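Local coordinates for solute-binding protein (Thermoactinomyces vulgaris, PDB 2ZYO), which binds maltotetraose and probably serves as the extracellular receptor that passes cyclodextrins and maltodextrins to a membrane transporter, at residues V22-A27 with Q62-L67; E214-F219 with T368-G373; N247-I252 with N338-Q343. One frame throughout, in Å; residues are numbered along the deposited sequence.

Contact 1 of 3, residues V22-A27 with Q62-L67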
loop_
_atom_site.group_PDB
_atom_site.type_symbol
_atom_site.label_atom_id
_atom_site.label_comp_id
_atom_site.label_asym_id
_atom_site.label_seq_id
_atom_site.Cartn_x
_atom_site.Cartn_y
_atom_site.Cartn_z
ATOM N N VAL A 22 -15.766 -21.095 0.566
ATOM C CA VAL A 22 -14.575 -21.050 1.412
ATOM C C VAL A 22 -13.870 -19.708 1.245
ATOM O O VAL A 22 -13.695 -19.225 0.125
ATOM C CB VAL A 22 -13.602 -22.223 1.108
ATOM C CG1 VAL A 22 -12.378 -22.175 2.019
ATOM C CG2 VAL A 22 -14.311 -23.570 1.259
ATOM N N VAL A 23 -13.476 -19.121 2.372
ATOM C CA VAL A 23 -12.804 -17.829 2.398
ATOM C C VAL A 23 -11.515 -17.981 3.200
ATOM O O VAL A 23 -11.538 -18.538 4.295
ATOM C CB VAL A 23 -13.707 -16.754 3.058
ATOM C CG1 VAL A 23 -12.958 -15.457 3.274
ATOM C CG2 VAL A 23 -14.957 -16.501 2.215
ATOM N N TRP A 24 -10.397 -17.509 2.650
ATOM C CA TRP A 24 -9.140 -17.456 3.400
ATOM C C TRP A 24 -8.897 -16.042 3.908
ATOM O O TRP A 24 -8.941 -15.083 3.135
ATOM C CB TRP A 24 -7.948 -17.902 2.550
ATOM C CG TRP A 24 -7.926 -19.359 2.186
ATOM C CD1 TRP A 24 -8.697 -20.356 2.713
ATOM C CD2 TRP A 24 -7.062 -19.980 1.232
ATOM N NE1 TRP A 24 -8.381 -21.559 2.124
ATOM C CE2 TRP A 24 -7.375 -21.357 1.217
ATOM C CE3 TRP A 24 -6.057 -19.504 0.379
ATOM C CZ2 TRP A 24 -6.718 -22.266 0.383
ATOM C CZ3 TRP A 24 -5.403 -20.409 -0.451
ATOM C CH2 TRP A 24 -5.739 -21.773 -0.444
ATOM N N GLU A 25 -8.638 -15.922 5.206
ATOM C CA GLU A 25 -8.400 -14.627 5.833
ATOM C C GLU A 25 -7.144 -14.657 6.705
ATOM O O GLU A 25 -6.770 -15.708 7.233
ATOM C CB GLU A 25 -9.627 -14.190 6.647
ATOM C CG GLU A 25 -9.527 -12.812 7.317
ATOM C CD GLU A 25 -9.286 -11.678 6.334
ATOM O OE1 GLU A 25 -10.256 -10.966 6.005
ATOM O OE2 GLU A 25 -8.133 -11.496 5.885
ATOM N N ASN A 26 -6.515 -13.490 6.841
ATOM C CA ASN A 26 -5.280 -13.300 7.611
ATOM C C ASN A 26 -5.215 -14.102 8.907
ATOM O O ASN A 26 -6.109 -14.017 9.747
ATOM C CB ASN A 26 -5.081 -11.810 7.911
ATOM C CG ASN A 26 -3.700 -11.498 8.461
ATOM O OD1 ASN A 26 -2.828 -12.365 8.524
ATOM N ND2 ASN A 26 -3.493 -10.247 8.852
ATOM N N ALA A 27 -4.137 -14.870 9.054
ATOM C CA ALA A 27 -3.960 -15.762 10.200
ATOM C C ALA A 27 -3.289 -15.092 11.399
ATOM O O ALA A 27 -3.499 -15.516 12.537
ATOM C CB ALA A 27 -3.181 -17.001 9.784
ATOM N N GLN A 62 -1.240 -16.771 -1.889
ATOM C CA GLN A 62 -0.967 -16.966 -3.308
ATOM C C GLN A 62 -0.280 -18.314 -3.552
ATOM O O GLN A 62 -0.684 -19.075 -4.436
ATOM C CB GLN A 62 -0.139 -15.803 -3.866
ATOM C CG GLN A 62 -0.301 -15.593 -5.361
ATOM C CD GLN A 62 0.234 -14.258 -5.858
ATOM O OE1 GLN A 62 0.247 -13.259 -5.133
ATOM N NE2 GLN A 62 0.658 -14.233 -7.113
ATOM N N GLU A 63 0.740 -18.612 -2.746
ATOM C CA GLU A 63 1.445 -19.893 -2.812
ATOM C C GLU A 63 0.534 -21.071 -2.460
ATOM O O GLU A 63 0.581 -22.113 -3.119
ATOM C CB GLU A 63 2.672 -19.881 -1.894
ATOM C CG GLU A 63 3.843 -19.064 -2.427
ATOM C CD GLU A 63 4.829 -18.662 -1.341
ATOM O OE1 GLU A 63 4.402 -18.049 -0.335
ATOM O OE2 GLU A 63 6.036 -18.947 -1.498
ATOM N N LYS A 64 -0.289 -20.902 -1.424
ATOM C CA LYS A 64 -1.199 -21.957 -0.985
ATOM C C LYS A 64 -2.272 -22.262 -2.028
ATOM O O LYS A 64 -2.619 -23.425 -2.237
ATOM C CB LYS A 64 -1.843 -21.613 0.365
ATOM C CG LYS A 64 -2.601 -22.774 1.003
ATOM C CD LYS A 64 -3.167 -22.398 2.361
ATOM C CE LYS A 64 -4.150 -23.438 2.875
ATOM N NZ LYS A 64 -3.531 -24.781 3.061
ATOM N N LEU A 65 -2.787 -21.222 -2.681
ATOM C CA LEU A 65 -3.804 -21.400 -3.723
ATOM C C LEU A 65 -3.227 -22.084 -4.964
ATOM O O LEU A 65 -3.920 -22.851 -5.636
ATOM C CB LEU A 65 -4.455 -20.063 -4.097
ATOM C CG LEU A 65 -5.721 -20.122 -4.967
ATOM C CD1 LEU A 65 -6.879 -20.813 -4.241
ATOM C CD2 LEU A 65 -6.127 -18.726 -5.419
ATOM N N THR A 66 -1.958 -21.803 -5.258
ATOM C CA THR A 66 -1.250 -22.445 -6.370
ATOM C C THR A 66 -1.209 -23.968 -6.193
ATOM O O THR A 66 -1.250 -24.715 -7.173
ATOM C CB THR A 66 0.179 -21.867 -6.540
ATOM O OG1 THR A 66 0.108 -20.439 -6.611
ATOM C CG2 THR A 66 0.837 -22.385 -7.814
ATOM N N LEU A 67 -1.146 -24.416 -4.940
ATOM C CA LEU A 67 -1.175 -25.841 -4.615
ATOM C C LEU A 67 -2.606 -26.364 -4.437
ATOM O O LEU A 67 -2.996 -27.351 -5.068
ATOM C CB LEU A 67 -0.343 -26.119 -3.355
ATOM C CG LEU A 67 -0.184 -27.563 -2.865
ATOM C CD1 LEU A 67 0.716 -28.373 -3.792
ATOM C CD2 LEU A 67 0.358 -27.585 -1.441
#
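Residues 22-25 belong to strand 20-25 and residues 62-67 to helix 61-71. Trp24 and Leu65 mark the closest approach of the two backbones, and their CA atoms are still 9.7 Å apart; the gap between them is bridged by one large side chain. Trp24 does so, its CB directed at the helix. With CG anti to its own carbonyl carbon (chi1 -68°), the indole extends far enough to bring the outer rim of its six-membered ring against Lys64 and Leu65 of the helix.

Two different approaches meet there. At the rim, Trp24 CZ3 lies 3.5 Å from Leu65 N, which sits in the plane of the ring, so the indole is edge-on to the helix backbone; Leu65 CB adds an apolar touch 3.8 Å from Trp24 CZ3. Over one face runs the aliphatic chain of Lys64. It starts at the rim, with Lys64 CG 3.6 Å from Trp24 CH2, and continues inward until Lys64 CD stands 4.1 Å from the centroid of the Trp24 six-membered ring, a CH-pi contact 19° off the normal. The chain is extended as far as CE and bends only at its last torsion (chi4 61°), where NZ forms a salt bridge with Asp68 one helical turn on. Its methylenes thus serve the ring and its charge serves the helix.

This is strand-to-helix packing of an alpha/beta layer. Strand 20-25 pairs in parallel with strand 50-55, whose Val54 also touches the indole, as does Val78 of strand 77-81, while Leu65 reaches on to Ser287 of strand 278-287.

Contact 2 of 3, residues E214-F219 with T368-G373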
loop_
_atom_site.group_PDB
_atom_site.type_symbol
_atom_site.label_atom_id
_atom_site.label_comp_id
_atom_site.label_asym_id
_atom_site.label_seq_id
_atom_site.Cartn_x
_atom_site.Cartn_y
_atom_site.Cartn_z
ATOM N N GLU A 214 16.840 15.099 -4.525
ATOM C CA GLU A 214 16.139 15.406 -3.279
ATOM C C GLU A 214 16.487 14.380 -2.204
ATOM O O GLU A 214 16.748 14.741 -1.058
ATOM C CB GLU A 214 14.621 15.460 -3.492
ATOM C CG GLU A 214 14.145 16.592 -4.401
ATOM C CD GLU A 214 14.011 17.939 -3.696
ATOM O OE1 GLU A 214 14.717 18.184 -2.692
ATOM O OE2 GLU A 214 13.192 18.764 -4.158
ATOM N N VAL A 215 16.495 13.102 -2.586
ATOM C CA VAL A 215 16.907 12.013 -1.696
ATOM C C VAL A 215 18.298 12.286 -1.115
ATOM O O VAL A 215 18.504 12.192 0.099
ATOM C CB VAL A 215 16.890 10.643 -2.432
ATOM C CG1 VAL A 215 17.532 9.547 -1.582
ATOM C CG2 VAL A 215 15.465 10.262 -2.821
ATOM N N GLN A 216 19.236 12.640 -1.991
ATOM C CA GLN A 216 20.607 12.965 -1.605
ATOM C C GLN A 216 20.667 14.061 -0.540
ATOM O O GLN A 216 21.443 13.965 0.411
ATOM C CB GLN A 216 21.414 13.377 -2.838
ATOM C CG GLN A 216 22.908 13.527 -2.592
ATOM C CD GLN A 216 23.666 13.895 -3.850
ATOM O OE1 GLN A 216 23.256 14.783 -4.602
ATOM N NE2 GLN A 216 24.783 13.215 -4.086
ATOM N N LYS A 217 19.835 15.091 -0.703
ATOM C CA LYS A 217 19.791 16.218 0.234
ATOM C C LYS A 217 19.438 15.802 1.662
ATOM O O LYS A 217 19.889 16.427 2.625
ATOM C CB LYS A 217 18.823 17.291 -0.265
ATOM C CG LYS A 217 19.380 18.143 -1.399
ATOM C CD LYS A 217 18.294 18.978 -2.066
ATOM C CE LYS A 217 17.748 20.058 -1.144
ATOM N NZ LYS A 217 16.567 20.732 -1.751
ATOM N N TRP A 218 18.641 14.745 1.800
ATOM C CA TRP A 218 18.276 14.234 3.119
ATOM C C TRP A 218 19.479 13.693 3.890
ATOM O O TRP A 218 19.478 13.673 5.119
ATOM C CB TRP A 218 17.167 13.183 3.010
ATOM C CG TRP A 218 15.823 13.814 2.866
ATOM C CD1 TRP A 218 15.153 14.060 1.703
ATOM C CD2 TRP A 218 14.995 14.315 3.923
ATOM N NE1 TRP A 218 13.950 14.673 1.970
ATOM C CE2 TRP A 218 13.829 14.842 3.324
ATOM C CE3 TRP A 218 15.122 14.362 5.318
ATOM C CZ2 TRP A 218 12.794 15.413 4.073
ATOM C CZ3 TRP A 218 14.090 14.931 6.063
ATOM C CH2 TRP A 218 12.942 15.448 5.436
ATOM N N PHE A 219 20.512 13.288 3.159
ATOM C CA PHE A 219 21.722 12.755 3.773
ATOM C C PHE A 219 22.842 13.792 3.845
ATOM O O PHE A 219 23.586 13.831 4.826
ATOM C CB PHE A 219 22.164 11.475 3.055
ATOM C CG PHE A 219 21.152 10.368 3.144
ATOM C CD1 PHE A 219 21.125 9.527 4.251
ATOM C CD2 PHE A 219 20.200 10.191 2.141
ATOM C CE1 PHE A 219 20.178 8.513 4.351
ATOM C CE2 PHE A 219 19.248 9.178 2.235
ATOM C CZ PHE A 219 19.236 8.338 3.340
ATOM N N THR A 368 20.953 3.673 -1.392
ATOM C CA THR A 368 22.070 3.439 -0.472
ATOM C C THR A 368 23.379 4.020 -1.009
ATOM O O THR A 368 24.094 4.712 -0.280
ATOM C CB THR A 368 22.226 1.934 -0.148
ATOM O OG1 THR A 368 21.080 1.491 0.584
ATOM C CG2 THR A 368 23.470 1.673 0.696
ATOM N N PHE A 369 23.680 3.754 -2.281
ATOM C CA PHE A 369 24.917 4.249 -2.890
ATOM C C PHE A 369 24.971 5.778 -2.899
ATOM O O PHE A 369 26.030 6.369 -2.674
ATOM C CB PHE A 369 25.113 3.689 -4.309
ATOM C CG PHE A 369 25.164 2.183 -4.373
ATOM C CD1 PHE A 369 25.850 1.445 -3.407
ATOM C CD2 PHE A 369 24.539 1.503 -5.411
ATOM C CE1 PHE A 369 25.894 0.053 -3.471
ATOM C CE2 PHE A 369 24.579 0.113 -5.485
ATOM C CZ PHE A 369 25.257 -0.612 -4.514
ATOM N N VAL A 370 23.823 6.409 -3.143
ATOM C CA VAL A 370 23.712 7.868 -3.101
ATOM C C VAL A 370 23.853 8.396 -1.668
ATOM O O VAL A 370 24.607 9.342 -1.424
ATOM C CB VAL A 370 22.388 8.364 -3.751
ATOM C CG1 VAL A 370 22.200 9.861 -3.547
ATOM C CG2 VAL A 370 22.375 8.040 -5.233
ATOM N N ALA A 371 23.140 7.768 -0.731
ATOM C CA ALA A 371 23.161 8.157 0.683
ATOM C C ALA A 371 24.564 8.119 1.280
ATOM O O ALA A 371 24.927 8.976 2.085
ATOM C CB ALA A 371 22.232 7.264 1.488
ATOM N N GLN A 372 25.342 7.119 0.873
ATOM C CA GLN A 372 26.700 6.923 1.376
ATOM C C GLN A 372 27.737 7.739 0.599
ATOM O O GLN A 372 28.919 7.761 0.959
ATOM C CB GLN A 372 27.051 5.431 1.360
ATOM C CG GLN A 372 26.205 4.594 2.319
ATOM C CD GLN A 372 26.359 3.093 2.121
ATOM O OE1 GLN A 372 26.924 2.632 1.127
ATOM N NE2 GLN A 372 25.841 2.323 3.070
ATOM N N GLY A 373 27.288 8.413 -0.460
ATOM C CA GLY A 373 28.162 9.248 -1.284
ATOM C C GLY A 373 29.117 8.454 -2.158
ATOM O O GLY A 373 30.143 8.975 -2.601
HETATM O O HOH W 1 26.231 10.822 -3.450
#
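Ala371 sets its methyl group squarely over the ring of Phe219, the central feature of a helix-helix packing between helix 206-220 and the C-terminal end of helix 360-371. Ala371 CB lies 3.4 Å from the centroid of the Phe219 ring and only 3° off its normal, a CH-pi contact so well centred that all six ring carbons are nearly equidistant from the methyl. The small residue lets the backbones close in here, with Phe219 CA and Ala371 CA 5.7 Å apart.

Beside this pair, Gln216 and Val370 cross at about a right angle, and Val370 CG1 rests 3.7 Å from Gln216 CB. The rest of the glutamine runs on past the valine, CG anti to the backbone N (chi1 -171°) and the chain extended beyond it, which carries the amide to the helix end.

Further out, Ala171 and Gln226 from loops also touch Phe219, and helix 377-394 closes over the other pair, with Pro377 on Gln216 and Ala380 on Val370. Helix 360-371 also carries the sugar-pocket residues Trp360 and Asn364 upstream of this contact. It finishes in a Schellman motif, in which Gly373 has positive phi (72°) and Gly373 N donates to Val370 O at 3.0 Å. That same Val370 O also accepts from a water 3.0 Å away, and the water in turn accepts from Gln216 NE2 at 2.9 Å.

Contact 3 of 3, residues N247-I252 with N338-Q343. With GLC (alpha-D-glucopyranose), chain B.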
loop_
_atom_site.group_PDB
_atom_site.type_symbol
_atom_site.label_atom_id
_atom_site.label_comp_id
_atom_site.label_asym_id
_atom_site.label_seq_id
_atom_site.Cartn_x
_atom_site.Cartn_y
_atom_site.Cartn_z
ATOM N N ASN A 247 5.659 7.779 7.478
ATOM C CA ASN A 247 5.405 6.354 7.651
ATOM C C ASN A 247 3.923 6.051 7.490
ATOM O O ASN A 247 3.107 6.967 7.389
ATOM C CB ASN A 247 5.906 5.890 9.024
ATOM C CG ASN A 247 6.351 4.437 9.030
ATOM O OD1 ASN A 247 6.213 3.718 8.033
ATOM N ND2 ASN A 247 6.899 3.996 10.160
ATOM N N GLY A 248 3.585 4.765 7.455
ATOM C CA GLY A 248 2.209 4.338 7.233
ATOM C C GLY A 248 1.469 3.939 8.495
ATOM O O GLY A 248 2.044 3.941 9.584
ATOM N N PRO A 249 0.179 3.594 8.352
ATOM C CA PRO A 249 -0.714 3.246 9.462
ATOM C C PRO A 249 -0.258 2.027 10.268
ATOM O O PRO A 249 -0.659 1.872 11.424
ATOM C CB PRO A 249 -2.049 2.959 8.765
ATOM C CG PRO A 249 -1.695 2.671 7.350
ATOM C CD PRO A 249 -0.516 3.533 7.055
ATOM N N TRP A 250 0.583 1.192 9.660
ATOM C CA TRP A 250 1.121 -0.016 10.301
ATOM C C TRP A 250 1.963 0.257 11.554
ATOM O O TRP A 250 2.174 -0.641 12.374
ATOM C CB TRP A 250 1.942 -0.830 9.293
ATOM C CG TRP A 250 2.972 -0.018 8.553
ATOM C CD1 TRP A 250 4.209 0.351 9.002
ATOM C CD2 TRP A 250 2.846 0.525 7.233
ATOM N NE1 TRP A 250 4.861 1.096 8.045
ATOM C CE2 TRP A 250 4.047 1.215 6.948
ATOM C CE3 TRP A 250 1.836 0.496 6.262
ATOM C CZ2 TRP A 250 4.266 1.870 5.732
ATOM C CZ3 TRP A 250 2.053 1.150 5.050
ATOM C CH2 TRP A 250 3.259 1.827 4.798
ATOM N N ALA A 251 2.439 1.493 11.697
ATOM C CA ALA A 251 3.306 1.868 12.815
ATOM C C ALA A 251 2.553 2.540 13.971
ATOM O O ALA A 251 3.113 2.727 15.055
ATOM C CB ALA A 251 4.437 2.764 12.321
ATOM N N ILE A 252 1.285 2.880 13.737
ATOM C CA ILE A 252 0.486 3.669 14.685
ATOM C C ILE A 252 0.283 3.002 16.050
ATOM O O ILE A 252 0.556 3.614 17.087
ATOM C CB ILE A 252 -0.884 4.074 14.074
ATOM C CG1 ILE A 252 -0.696 5.069 12.915
ATOM C CG2 ILE A 252 -1.837 4.616 15.149
ATOM C CD1 ILE A 252 0.055 6.360 13.265
ATOM N N ASN A 338 -7.644 10.237 9.704
ATOM C CA ASN A 338 -7.995 11.279 8.733
ATOM C C ASN A 338 -6.851 11.670 7.790
ATOM O O ASN A 338 -7.045 11.752 6.576
ATOM C CB ASN A 338 -8.549 12.510 9.462
ATOM C CG ASN A 338 -9.122 13.556 8.518
ATOM O OD1 ASN A 338 -9.871 13.242 7.591
ATOM N ND2 ASN A 338 -8.791 14.816 8.771
ATOM N N GLY A 339 -5.664 11.896 8.355
ATOM C CA GLY A 339 -4.481 12.272 7.578
ATOM C C GLY A 339 -4.048 11.225 6.566
ATOM O O GLY A 339 -3.655 11.560 5.445
ATOM N N PHE A 340 -4.117 9.955 6.965
ATOM C CA PHE A 340 -3.807 8.845 6.067
ATOM C C PHE A 340 -4.788 8.776 4.898
ATOM O O PHE A 340 -4.386 8.554 3.755
ATOM C CB PHE A 340 -3.824 7.512 6.816
ATOM C CG PHE A 340 -2.669 7.313 7.755
ATOM C CD1 PHE A 340 -1.357 7.321 7.287
ATOM C CD2 PHE A 340 -2.898 7.079 9.104
ATOM C CE1 PHE A 340 -0.292 7.125 8.161
ATOM C CE2 PHE A 340 -1.839 6.881 9.985
ATOM C CZ PHE A 340 -0.533 6.905 9.508
ATOM N N ALA A 341 -6.073 8.961 5.195
ATOM C CA ALA A 341 -7.114 8.910 4.173
ATOM C C ALA A 341 -6.979 10.070 3.188
ATOM O O ALA A 341 -7.104 9.876 1.977
ATOM C CB ALA A 341 -8.491 8.904 4.815
ATOM N N LYS A 342 -6.714 11.265 3.716
ATOM C CA LYS A 342 -6.484 12.452 2.888
ATOM C C LYS A 342 -5.314 12.234 1.932
ATOM O O LYS A 342 -5.421 12.516 0.739
ATOM C CB LYS A 342 -6.228 13.691 3.751
ATOM C CG LYS A 342 -7.468 14.288 4.406
ATOM C CD LYS A 342 -7.177 15.651 5.023
ATOM C CE LYS A 342 -6.442 15.531 6.355
ATOM N NZ LYS A 342 -6.131 16.867 6.950
ATOM N N GLN A 343 -4.205 11.720 2.462
ATOM C CA GLN A 343 -3.025 11.449 1.646
ATOM C C GLN A 343 -3.279 10.333 0.633
ATOM O O GLN A 343 -2.846 10.428 -0.519
ATOM C CB GLN A 343 -1.810 11.125 2.523
ATOM C CG GLN A 343 -0.505 10.957 1.740
ATOM C CD GLN A 343 -0.169 12.167 0.884
ATOM O OE1 GLN A 343 -0.064 13.284 1.385
ATOM N NE2 GLN A 343 -0.000 11.947 -0.415
HETATM C C1 GLC B . 4.996 -1.051 4.539
HETATM C C2 GLC B . 4.119 -1.566 3.369
HETATM C C3 GLC B . 4.926 -2.340 2.305
HETATM C C4 GLC B . 6.230 -1.622 1.955
HETATM C C5 GLC B . 6.994 -1.285 3.233
HETATM C C6 GLC B . 8.307 -0.562 2.973
HETATM O O1 GLC B . 5.355 -2.075 5.400
HETATM O O2 GLC B . 3.071 -2.394 3.869
HETATM O O3 GLC B . 4.145 -2.477 1.125
HETATM O O4 GLC B . 7.035 -2.474 1.119
HETATM O O5 GLC B . 6.192 -0.420 4.058
HETATM O O6 GLC B . 9.412 -1.452 3.037
#
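Phe340 plugs its ring into the bend formed by Asn247, Gly248, Pro249 and Ile252, and everything residues 338-343 contribute to the contact comes from this one side chain. The packing around it is close. Phe340 CE1 lies 3.5 Å from Asn247 O, which meets the ring at its edge, in plane. Over one face comes Pro249, its CD 4.0 Å from the centroid of the Phe340 ring in a CH-pi contact 23° off the normal; the proline and phenylalanine side chains are set at a slant to one another. Ile252 arrives from the opposite direction to Phe340 and brings its CG1 within 3.6 Å of Phe340 CE2. Ala132 of strand 120-136 and Val264 of strand 262-265 also touch the ring, so it belongs to the apolar interior.

The other side of the bend is less enclosed. Trp250, partly exposed, has its CB directed away from the helix, and its side chain stays at least 7.1 Å from any atom of residues 338-343. Its CG sits between the backbone N and the carbonyl carbon (chi1 50°), a crowded position that folds the indole back across Gly248, whose CA lies 3.4 Å from the plane on one face. The opposite face meets a glucose unit of the maltotetraose, whose C1-O5 edge tips down toward the six-membered ring; GLC C1 is 3.2 Å from Trp250 CZ2. Asn247 OD1 accepts weak hydrogen bonds from both Trp250 NE1 and Gly248 N, a loose link between the indole and the start of the bend, and a further bond joins this oxygen to Tyr176 OH of the pocket.

Glu129 and Asn173 hydrogen-bond the same glucose unit. The bend thus meets Phe340 on one side and sugar on the other, where an aromatic face and polar partners together are characteristic of a maltodextrin-binding site.

In the fold
The three contacts sample a two-lobed solute-binding fold around its sugar cleft. Contact 1 and contact 2 lie on opposite sides of the chain's centre, their own centres 40 Å apart, whereas contact 3 is more central, 27 Å from contact 1 and 25 Å from contact 2, centre to centre. None touches another. Contact 1 closes first along the chain; contact 3 is then nested inside the long loop that contact 2 closes. The large mixed sheet connects contacts 1 and 3: its strands 77-81 and 278-287 border the former, and strand 242-247 leads into the latter. Pocket residues lie in contact 3 and on helix 360-371 of contact 2, so distant chain regions converge on one bound maltotetraose.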